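Local coordinates for Lmo2241 protein (Listeria monocytogenes, PDB 4HAM) that acts as a transcriptional antiterminator and, carrying a GntR-type winged helix-turn-helix domain, probably binds DNA to regulate transcription, at the interface of chains A and B. Residues are numbered along the deposited sequence; one frame, centred on the assembly and turned at random. Chains: chain A/B, Lmo2241 protein.

Contact 1: the interface of chains A and B. Residues chain A 101, 104-105, 108; chain B 91, 94-95, 98.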
# COMPACT_ATOMS: atom_id res chain seq x y z
N THR A 101 -4.85 -0.29 2.83
CA THR A 101 -5.34 -0.74 1.53
C THR A 101 -6.72 -1.36 1.67
O THR A 101 -7.62 -1.11 0.86
CB THR A 101 -4.38 -1.77 0.91
OG1 THR A 101 -3.08 -1.18 0.79
CG2 THR A 101 -4.87 -2.19 -0.46
N ASP A 104 -9.20 1.32 2.07
CA ASP A 104 -9.49 1.97 0.79
C ASP A 104 -10.47 1.15 -0.05
O ASP A 104 -11.43 1.69 -0.60
CB ASP A 104 -8.22 2.27 0.01
CG ASP A 104 -7.43 3.44 0.58
OD1 ASP A 104 -7.93 4.11 1.51
OD2 ASP A 104 -6.31 3.69 0.09
N LEU A 105 -10.22 -0.15 -0.14
CA LEU A 105 -11.11 -1.04 -0.87
C LEU A 105 -12.53 -1.05 -0.26
O LEU A 105 -13.51 -0.94 -0.97
CB LEU A 105 -10.55 -2.47 -0.88
CG LEU A 105 -9.27 -2.70 -1.68
CD1 LEU A 105 -8.66 -4.05 -1.32
CD2 LEU A 105 -9.52 -2.60 -3.18
N LEU A 108 -14.44 1.93 -1.07
CA LEU A 108 -14.84 1.93 -2.47
C LEU A 108 -15.91 0.87 -2.76
O LEU A 108 -16.29 0.66 -3.91
CB LEU A 108 -13.62 1.73 -3.36
CG LEU A 108 -12.63 2.90 -3.37
CD1 LEU A 108 -11.31 2.48 -3.95
CD2 LEU A 108 -13.21 4.07 -4.17
N LEU B 91 -10.03 2.34 -7.96
CA LEU B 91 -10.16 0.91 -7.68
C LEU B 91 -8.96 0.14 -8.20
O LEU B 91 -8.37 -0.70 -7.50
CB LEU B 91 -11.43 0.36 -8.33
CG LEU B 91 -12.65 0.14 -7.44
CD1 LEU B 91 -13.87 -0.22 -8.29
CD2 LEU B 91 -12.34 -0.94 -6.41
N THR B 94 -5.87 0.89 -6.26
CA THR B 94 -5.93 0.30 -4.93
C THR B 94 -5.69 -1.20 -5.01
O THR B 94 -5.02 -1.77 -4.15
CB THR B 94 -7.27 0.62 -4.24
OG1 THR B 94 -7.47 2.04 -4.20
CG2 THR B 94 -7.25 0.09 -2.80
N ARG B 95 -6.21 -1.84 -6.06
CA ARG B 95 -5.92 -3.25 -6.30
C ARG B 95 -4.43 -3.50 -6.52
O ARG B 95 -3.88 -4.51 -6.07
CB ARG B 95 -6.75 -3.80 -7.48
CG ARG B 95 -8.22 -4.01 -7.13
CD ARG B 95 -8.93 -4.84 -8.20
NE ARG B 95 -8.98 -4.14 -9.46
CZ ARG B 95 -10.04 -3.48 -9.91
NH1 ARG B 95 -9.98 -2.86 -11.08
NH2 ARG B 95 -11.15 -3.43 -9.19
N LEU B 98 -2.80 -3.49 -3.22
CA LEU B 98 -3.04 -4.76 -2.55
C LEU B 98 -2.05 -5.80 -3.04
O LEU B 98 -1.45 -6.55 -2.25
CB LEU B 98 -4.47 -5.25 -2.80
CG LEU B 98 -4.77 -6.55 -2.04
CD1 LEU B 98 -4.63 -6.31 -0.54
CD2 LEU B 98 -6.16 -7.08 -2.36
O HOH W 1 -5.79 3.44 -2.63
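The methyl CG2 of B:Thr94 rests against the branched end of A:Leu105, 3.5 Å from CD2, and the two side chains slide past each other in opposite directions. The same methyl also touches CB of A:Asp104, 3.7 Å away, so it sits between two consecutive side chains of the facing helix. One turn along, CG2 of A:Thr101 lies over the backbone of B:Leu98, 3.8 Å from its CA, while CD2 of B:Leu98 meets CD1 of A:Leu105, the two leucines crossing at about a right angle. In B:Thr94 a chi1 of -55° sets the hydroxyl OG1 beside its own N, which leaves the methyl CG2 anti to that N and pointing at chain A. That hydroxyl faces A:Leu108 CD1 and reaches a water 2.7 Å away, which in turn lies 2.8 Å from the carboxylate oxygen OD2 of A:Asp104. The threonine thus serves both an apolar seam and a water-mediated polar link along its rim. Further out, B:Leu91 closes the patch beside A:Leu108, and B:Arg95 borders it lightly. The seam runs between the two copies of helix 88-107, packed roughly antiparallel in what is probably the four-helix bundle that joins the chains.

Contact 2: the interface of chains A and B. Residues chain A 24, 27, 66-67, 81, 84; chain B 107.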
# COMPACT_ATOMS: atom_id res chain seq x y z
N LYS A 24 12.25 -8.98 -6.29
CA LYS A 24 11.69 -9.62 -5.10
C LYS A 24 10.74 -10.77 -5.46
O LYS A 24 10.82 -11.87 -4.89
CB LYS A 24 10.94 -8.57 -4.26
CG LYS A 24 10.49 -9.07 -2.90
CD LYS A 24 9.68 -8.03 -2.13
CE LYS A 24 10.52 -6.82 -1.72
NZ LYS A 24 9.77 -5.86 -0.84
N VAL A 27 12.53 -13.80 -6.72
CA VAL A 27 13.06 -14.57 -5.60
C VAL A 27 11.95 -15.41 -5.00
O VAL A 27 12.14 -16.61 -4.76
CB VAL A 27 13.71 -13.67 -4.52
CG1 VAL A 27 14.06 -14.48 -3.29
CG2 VAL A 27 14.93 -12.97 -5.07
N GLU A 66 17.74 -6.20 2.10
CA GLU A 66 18.49 -7.45 2.22
C GLU A 66 18.01 -8.54 1.25
O GLU A 66 18.07 -9.73 1.54
CB GLU A 66 18.54 -7.95 3.67
CG GLU A 66 19.12 -6.89 4.61
CD GLU A 66 19.55 -7.45 5.96
OE1 GLU A 66 19.20 -8.60 6.29
OE2 GLU A 66 20.26 -6.73 6.68
N VAL A 67 17.57 -8.12 0.07
CA VAL A 67 17.19 -9.06 -0.97
C VAL A 67 18.42 -9.48 -1.75
O VAL A 67 18.54 -10.63 -2.16
CB VAL A 67 16.17 -8.42 -1.93
CG1 VAL A 67 15.71 -9.43 -2.99
CG2 VAL A 67 14.97 -7.89 -1.15
N GLN A 81 18.40 -16.47 2.10
CA GLN A 81 16.94 -16.55 2.09
C GLN A 81 16.47 -17.61 3.07
O GLN A 81 15.34 -17.56 3.56
CB GLN A 81 16.43 -16.88 0.69
CG GLN A 81 16.70 -15.81 -0.37
CD GLN A 81 15.97 -14.52 -0.08
OE1 GLN A 81 14.82 -14.53 0.37
NE2 GLN A 81 16.63 -13.40 -0.32
N LYS A 84 16.93 -16.32 7.20
CA LYS A 84 16.88 -14.88 7.41
C LYS A 84 15.78 -14.51 8.39
O LYS A 84 14.69 -15.10 8.36
CB LYS A 84 16.66 -14.16 6.08
CG LYS A 84 15.46 -14.69 5.32
CD LYS A 84 15.06 -13.76 4.19
CE LYS A 84 13.77 -14.25 3.57
NZ LYS A 84 13.28 -13.33 2.51
N TYR B 107 7.18 -12.15 0.64
CA TYR B 107 8.63 -12.10 0.66
C TYR B 107 9.18 -12.15 2.09
O TYR B 107 10.22 -12.75 2.34
CB TYR B 107 9.19 -10.88 -0.08
CG TYR B 107 10.69 -10.84 0.05
CD1 TYR B 107 11.48 -11.67 -0.73
CD2 TYR B 107 11.31 -10.03 1.00
CE1 TYR B 107 12.85 -11.68 -0.59
CE2 TYR B 107 12.70 -10.03 1.14
CZ TYR B 107 13.45 -10.87 0.35
OH TYR B 107 14.83 -10.90 0.47
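This is a ring-in-pocket interface, in which B:Tyr107 reaches across into chain A and probably ties the helical bundle of one subunit to the DNA-binding domain of the other. The tyrosine buries 116 Å² against a pocket that covers both ring faces. Over one face runs the aliphatic part of A:Lys24, its CG 3.4 Å from the ring atom CG. Extended through chi2 and bent only at chi3, this side chain crosses the ring at about a right angle. CG2 of A:Val67 covers the phenolic end of the same face, 3.7 Å from CZ. The opposite face carries the ammonium NZ of A:Lys84, 3.6 Å from the ring centroid in a cation-pi contact, although this lysine is poorly ordered. Its NZ also donates to the backbone O of B:Tyr107 (3.1 Å) and to OE1 of A:Gln81 (2.9 Å). The latter bond, if the lysine is placed correctly, may help orient the amide, whose NE2 donates to the phenol OH of B:Tyr107 at 3.2 Å. That acceptor lies in the amide plane and the bond is nearly straight, 165° at the hydrogen. A:Val27 CG1 meets the ring edge at CE1. B:Tyr107 ends helix 88-107, whereas its pocket combines helix 15-29, the turn leading into strand 68-71 and the segment linking strand 75-78 to the A chain's own helix 88-107.

Contact 3: the interface of chains A and B. Residues chain A 99, 102-103, 112; chain B 119, 122-123, 126.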
# COMPACT_ATOMS: atom_id res chain seq x y z
N LYS A 99 -3.48 -2.74 6.09
CA LYS A 99 -4.65 -2.18 6.75
C LYS A 99 -5.23 -1.01 5.96
O LYS A 99 -6.44 -0.96 5.70
CB LYS A 99 -4.35 -1.77 8.19
CG LYS A 99 -5.58 -1.25 8.89
CD LYS A 99 -5.42 -1.20 10.39
CE LYS A 99 -6.76 -0.88 11.02
NZ LYS A 99 -6.66 -0.69 12.49
N ILE A 102 -6.90 -2.16 2.71
CA ILE A 102 -8.21 -2.72 3.01
C ILE A 102 -9.24 -1.63 3.29
O ILE A 102 -10.36 -1.69 2.78
CB ILE A 102 -8.12 -3.72 4.15
CG1 ILE A 102 -7.42 -5.00 3.66
CG2 ILE A 102 -9.52 -4.03 4.72
CD1 ILE A 102 -7.11 -5.98 4.75
N LEU A 103 -8.86 -0.62 4.07
CA LEU A 103 -9.76 0.51 4.30
C LEU A 103 -10.17 1.14 2.97
O LEU A 103 -11.34 1.46 2.76
CB LEU A 103 -9.10 1.55 5.20
CG LEU A 103 -9.83 2.90 5.31
CD1 LEU A 103 -11.23 2.73 5.89
CD2 LEU A 103 -9.02 3.86 6.14
N ILE A 112 -15.38 -7.85 2.08
CA ILE A 112 -14.29 -8.69 2.57
C ILE A 112 -14.19 -10.01 1.79
O ILE A 112 -13.10 -10.55 1.60
CB ILE A 112 -14.41 -8.95 4.09
CG1 ILE A 112 -13.19 -9.70 4.61
CG2 ILE A 112 -15.70 -9.68 4.42
CD1 ILE A 112 -11.91 -9.00 4.29
N ALA B 119 -6.40 -9.90 7.06
CA ALA B 119 -7.42 -9.16 6.32
C ALA B 119 -8.74 -9.14 7.08
O ALA B 119 -9.41 -8.10 7.17
CB ALA B 119 -7.60 -9.73 4.92
N TYR B 122 -8.30 -6.73 10.16
CA TYR B 122 -8.31 -5.32 9.76
C TYR B 122 -9.68 -4.88 9.27
O TYR B 122 -10.17 -3.80 9.61
CB TYR B 122 -7.25 -5.05 8.69
CG TYR B 122 -5.84 -5.22 9.20
CD1 TYR B 122 -5.56 -5.10 10.55
CD2 TYR B 122 -4.80 -5.52 8.34
CE1 TYR B 122 -4.28 -5.26 11.03
CE2 TYR B 122 -3.50 -5.67 8.81
CZ TYR B 122 -3.25 -5.55 10.16
OH TYR B 122 -1.97 -5.70 10.65
N SER B 123 -10.30 -5.75 8.48
CA SER B 123 -11.67 -5.52 8.04
C SER B 123 -12.61 -5.30 9.23
O SER B 123 -13.40 -4.35 9.23
CB SER B 123 -12.16 -6.69 7.19
OG SER B 123 -13.52 -6.49 6.83
N ILE B 126 -11.93 -1.97 10.94
CA ILE B 126 -12.42 -0.86 10.13
C ILE B 126 -13.93 -0.71 10.26
O ILE B 126 -14.43 0.39 10.51
CB ILE B 126 -11.99 -1.06 8.67
CG1 ILE B 126 -10.50 -0.75 8.55
CG2 ILE B 126 -12.81 -0.19 7.71
CD1 ILE B 126 -9.82 -1.38 7.34
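In A:Ile102, CG1 stands anti to the carbonyl carbon (chi1 -72°) and the chain continues extended, carrying CD1 to B:Ala119, 3.6 Å from its CA. A similar first torsion in B:Ile126 (chi1 -74°) sends CD1 the other way across the interface, onto the backbone of A:Leu103, 3.6 Å from CA. The two isoleucines therefore interdigitate: CG2 of A:Ile102 also touches CD1 of B:Ile126, at 3.7 Å. The small alanine lets the tip of A:Ile102 come right down to the partner helix, a neat case of a long branched side chain paired with a short one. CG2 of B:Ile126, for its part, meets CD1 of A:Leu103 at 3.8 Å. To one side, A:Lys99 extends across the ring of B:Tyr122 at about a right angle. Its CB lies over the ring face, 3.9 Å from the centroid and displaced toward the rim, while CD continues past CD1. Here the lysine works through its methylene chain, a CH-pi contact rather than a charged one. At the other side, CD1 of A:Ile112 packs on CB of B:Ser123 at 3.7 Å, with the hydroxyl OG also near the isoleucine's CB. Helix 88-107 of chain A supplies most of one surface, joined by the start of its helix 112-127, and helix 112-127 of chain B supplies the other, within the probable intersubunit bundle.

Contacts 1 and 3 lie about 10 Å apart, measured between the centres of their C-alpha atoms, and use neighbouring faces of chain A helix 88-107: one meets its counterpart in chain B, the other meets helix 112-127. Contact 2 stands about 26 Å from either, yet belongs to the same scheme, because the chain B helix 88-107 that enters contact 1 ends in the tyrosine of contact 2. One helix thus links the bundle core to the partner's winged domain. Since two-fold symmetry repeats every contact, this arrangement could fix how the two DNA-binding domains are placed in a dimer.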